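PDB 4HPP: probable glutamine synthetase, which is a probable member of the glutamine synthetase family, pairing an N-terminal beta domain with a catalytic domain that holds magnesium and glutamic acid. Local coordinates for residues A[179-184]-A[229-234]. Residues are numbered along the deposited sequence; the frame is centred on the assembly and turned at random.
Sequences PEYGQR and GAVTNG. With MG (magnesium ion), chain B; GLU (glutamic acid), chain D.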
ATOM      1  N   PRO A 179     -17.883  15.921  23.781  1.00 43.11           N
ATOM      2  CA  PRO A 179     -16.732  15.276  24.510  1.00 40.34           C
ATOM      3  C   PRO A 179     -16.930  15.499  25.993  1.00 42.78           C
ATOM      4  O   PRO A 179     -17.451  16.551  26.378  1.00 45.39           O
ATOM      5  CB  PRO A 179     -15.522  16.079  24.080  1.00 36.70           C
ATOM      6  CG  PRO A 179     -16.109  17.429  23.718  1.00 42.71           C
ATOM      7  CD  PRO A 179     -17.511  17.220  23.182  1.00 37.73           C
ATOM      8  N   GLU A 180     -16.605  14.501  26.819  1.00 46.20           N
ATOM      9  CA  GLU A 180     -16.809  14.592  28.272  1.00 44.20           C
ATOM     10  C   GLU A 180     -15.456  14.741  29.031  1.00 48.94           C
ATOM     11  O   GLU A 180     -14.396  15.034  28.442  1.00 42.37           O
ATOM     12  CB  GLU A 180     -17.539  13.339  28.772  1.00 45.88           C
ATOM     13  CG  GLU A 180     -19.003  13.538  29.104  1.00 51.59           C
ATOM     14  CD  GLU A 180     -19.249  14.181  30.449  1.00 49.78           C
ATOM     15  OE1 GLU A 180     -20.426  14.406  30.789  1.00 52.09           O
ATOM     16  OE2 GLU A 180     -18.284  14.454  31.183  1.00 53.08           O
ATOM     17  N   TYR A 181     -15.484  14.466  30.333  1.00 49.69           N
ATOM     18  CA  TYR A 181     -14.356  14.825  31.204  1.00 52.31           C
ATOM     19  C   TYR A 181     -13.126  13.943  30.938  1.00 45.14           C
ATOM     20  O   TYR A 181     -12.030  14.460  30.818  1.00 38.64           O
ATOM     21  CB  TYR A 181     -14.798  14.986  32.715  1.00 50.57           C
ATOM     22  CG  TYR A 181     -13.709  15.409  33.643  1.00 48.75           C
ATOM     23  CD1 TYR A 181     -12.915  16.533  33.360  1.00 51.25           C
ATOM     24  CD2 TYR A 181     -13.441  14.683  34.813  1.00 56.39           C
ATOM     25  CE1 TYR A 181     -11.876  16.917  34.192  1.00 48.62           C
ATOM     26  CE2 TYR A 181     -12.400  15.045  35.664  1.00 49.06           C
ATOM     27  CZ  TYR A 181     -11.620  16.148  35.352  1.00 53.48           C
ATOM     28  OH  TYR A 181     -10.603  16.503  36.200  1.00 55.43           O
ATOM     29  N   GLY A 182     -13.317  12.636  30.733  1.00 40.55           N
ATOM     30  CA  GLY A 182     -12.151  11.779  30.561  1.00 36.34           C
ATOM     31  C   GLY A 182     -11.578  11.747  29.188  1.00 44.66           C
ATOM     32  O   GLY A 182     -12.241  12.128  28.176  1.00 47.87           O
ATOM     33  N   GLN A 183     -10.367  11.233  29.101  1.00 41.65           N
ATOM     34  CA  GLN A 183      -9.727  11.153  27.810  1.00 45.70           C
ATOM     35  C   GLN A 183     -10.470  10.163  26.896  1.00 51.52           C
ATOM     36  O   GLN A 183     -10.743   8.997  27.297  1.00 47.41           O
ATOM     37  CB  GLN A 183      -8.317  10.698  28.021  1.00 54.32           C
ATOM     38  CG  GLN A 183      -7.552  11.537  29.025  1.00 61.22           C
ATOM     39  CD  GLN A 183      -6.082  11.367  28.787  1.00 63.84           C
ATOM     40  OE1 GLN A 183      -5.621  10.262  28.449  1.00 61.11           O
ATOM     41  NE2 GLN A 183      -5.338  12.458  28.889  1.00 59.12           N
ATOM     42  N   ARG A 184     -10.815  10.609  25.681  1.00 48.73           N
ATOM     43  CA  ARG A 184     -11.626   9.784  24.729  1.00 41.65           C
ATOM     44  C   ARG A 184     -13.054   9.564  25.238  1.00 42.55           C
ATOM     45  O   ARG A 184     -13.756   8.658  24.757  1.00 39.96           O
ATOM     46  CB  ARG A 184     -10.944   8.423  24.495  1.00 50.97           C
ATOM     47  CG  ARG A 184      -9.424   8.489  24.344  1.00 51.98           C
ATOM     48  CD  ARG A 184      -9.098   9.142  23.007  1.00 64.02           C
ATOM     49  NE  ARG A 184      -7.695   9.093  22.634  1.00 68.55           N
ATOM     50  CZ  ARG A 184      -7.178   9.740  21.581  1.00 70.92           C
ATOM     51  NH1 ARG A 184      -7.978  10.481  20.786  1.00 53.73           N
ATOM     52  NH2 ARG A 184      -5.850   9.658  21.331  1.00 57.39           N
ATOM     53  N   GLY A 229      -7.681   4.248  36.890  1.00 64.77           N
ATOM     54  CA  GLY A 229      -7.498   5.685  37.151  1.00 58.03           C
ATOM     55  C   GLY A 229      -8.050   6.609  36.069  1.00 68.38           C
ATOM     56  O   GLY A 229      -7.566   7.728  35.881  1.00 70.74           O
ATOM     57  N   ALA A 230      -9.068   6.136  35.355  1.00 60.56           N
ATOM     58  CA  ALA A 230      -9.718   6.914  34.353  1.00 49.09           C
ATOM     59  C   ALA A 230     -10.943   7.512  34.989  1.00 47.20           C
ATOM     60  O   ALA A 230     -11.480   6.958  35.945  1.00 46.22           O
ATOM     61  CB  ALA A 230     -10.099   6.010  33.191  1.00 47.73           C
ATOM     62  N   VAL A 231     -11.395   8.642  34.456  1.00 47.94           N
ATOM     63  CA  VAL A 231     -12.779   9.092  34.637  1.00 45.18           C
ATOM     64  C   VAL A 231     -13.776   7.985  34.263  1.00 46.86           C
ATOM     65  O   VAL A 231     -13.595   7.281  33.261  1.00 56.16           O
ATOM     66  CB  VAL A 231     -13.067  10.341  33.787  1.00 46.95           C
ATOM     67  CG1 VAL A 231     -14.430  10.959  34.159  1.00 39.60           C
ATOM     68  CG2 VAL A 231     -11.908  11.353  33.966  1.00 50.81           C
ATOM     69  N   THR A 232     -14.795   7.830  35.099  1.00 41.72           N
ATOM     70  CA  THR A 232     -15.738   6.737  35.046  1.00 48.66           C
ATOM     71  C   THR A 232     -16.857   7.079  34.021  1.00 54.64           C
ATOM     72  O   THR A 232     -17.083   8.251  33.734  1.00 51.37           O
ATOM     73  CB  THR A 232     -16.372   6.489  36.450  1.00 53.56           C
ATOM     74  OG1 THR A 232     -16.722   7.733  37.071  1.00 51.99           O
ATOM     75  CG2 THR A 232     -15.421   5.832  37.381  1.00 54.56           C
ATOM     76  N   ASN A 233     -17.546   6.045  33.503  1.00 52.21           N
ATOM     77  CA  ASN A 233     -18.603   6.171  32.516  1.00 41.26           C
ATOM     78  C   ASN A 233     -19.910   5.911  33.295  1.00 50.54           C
ATOM     79  O   ASN A 233     -20.203   4.767  33.705  1.00 52.29           O
ATOM     80  CB  ASN A 233     -18.466   5.164  31.335  1.00 39.79           C
ATOM     81  CG  ASN A 233     -17.237   5.396  30.403  1.00 45.88           C
ATOM     82  OD1 ASN A 233     -16.986   6.518  29.910  1.00 44.40           O
ATOM     83  ND2 ASN A 233     -16.475   4.291  30.124  1.00 40.69           N
ATOM     84  N   GLY A 234     -20.694   6.973  33.509  1.00 52.17           N
ATOM     85  CA  GLY A 234     -21.995   6.859  34.146  1.00 48.53           C
ATOM     86  C   GLY A 234     -23.115   6.652  33.136  1.00 51.81           C
ATOM     87  O   GLY A 234     -22.901   6.745  31.938  1.00 46.86           O
TER
HETATM   88 MG    MG B 501     -22.242  13.605  31.598  1.00 40.18          MG
HETATM   89  N   GLU D 503     -18.819  10.453  34.439  1.00 59.07           N
HETATM   90  CA  GLU D 503     -19.741  10.692  35.622  1.00 66.94           C
HETATM   91  C   GLU D 503     -20.465   9.444  36.179  1.00 63.78           C
HETATM   92  O   GLU D 503     -19.879   8.381  36.344  1.00 54.76           O
HETATM   93  CB  GLU D 503     -20.774  11.754  35.275  1.00 70.29           C
HETATM   94  CG  GLU D 503     -20.193  13.135  35.139  1.00 68.88           C
HETATM   95  CD  GLU D 503     -21.183  14.107  34.589  1.00 67.54           C
HETATM   96  OE1 GLU D 503     -21.551  15.016  35.349  1.00 79.26           O
HETATM   97  OE2 GLU D 503     -21.603  13.954  33.416  1.00 71.84           O
HETATM   98  OXT GLU D 503     -21.666   9.452  36.472  1.00 77.21           O
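The aromatic ring of Y181 meets V231 obliquely, at its CD2 side, and the two side chains cross at about a right angle. Both methyls of V231 reach this corner: CG2 is 3.8 Å from Y181 CD2, and CG1 lies at a similar distance. With CG anti to the backbone N (chi1 -177°), the ring sits beside its own carbonyl carbon, on the side of G182. Its far end belongs to the subunit interface, where the hydroxyl is hydrogen-bonded to the carbonyl of D52 of the second subunit and the side chain packs on L48 of that subunit; tyrosine thus serves an apolar flank and a polar tip at once. Next to it, G182 gives V231 a bare backbone to rest on, with V231 CG2 only 3.4 Å from G182 CA. V231 CB also lies close against that CA, a place suited to a residue without a CB, while branched valine spreads over both neighbours.

The two loops, one after strand 174-179 and the other before strand 235-243, meet beside the active-site pocket of the glutamine synthetase catalytic domain. The carboxylate of E180 faces two ways: OE1 binds the magnesium ion at 2.1 Å, a site completed by E133, E187 and the bound glutamic acid, whereas OE2 uses its anti lone pair to accept the backbone N-H of Y181 (2.9 Å, 138°), which should restrain the carboxylate's rotation. At the ligand's amino-acid end, T232 O accepts a hydrogen bond from the ligand's N at 2.9 Å, and T232 OG1 gives a weak one to the ligand's O (3.3 Å). Q185 ties the loops together, since its NE2 is hydrogen-bonded to T232 O and N233 OD1 and its OE1 to G182 N. G234, having no CB, leaves room for OXT of the ligand's alpha-carboxylate.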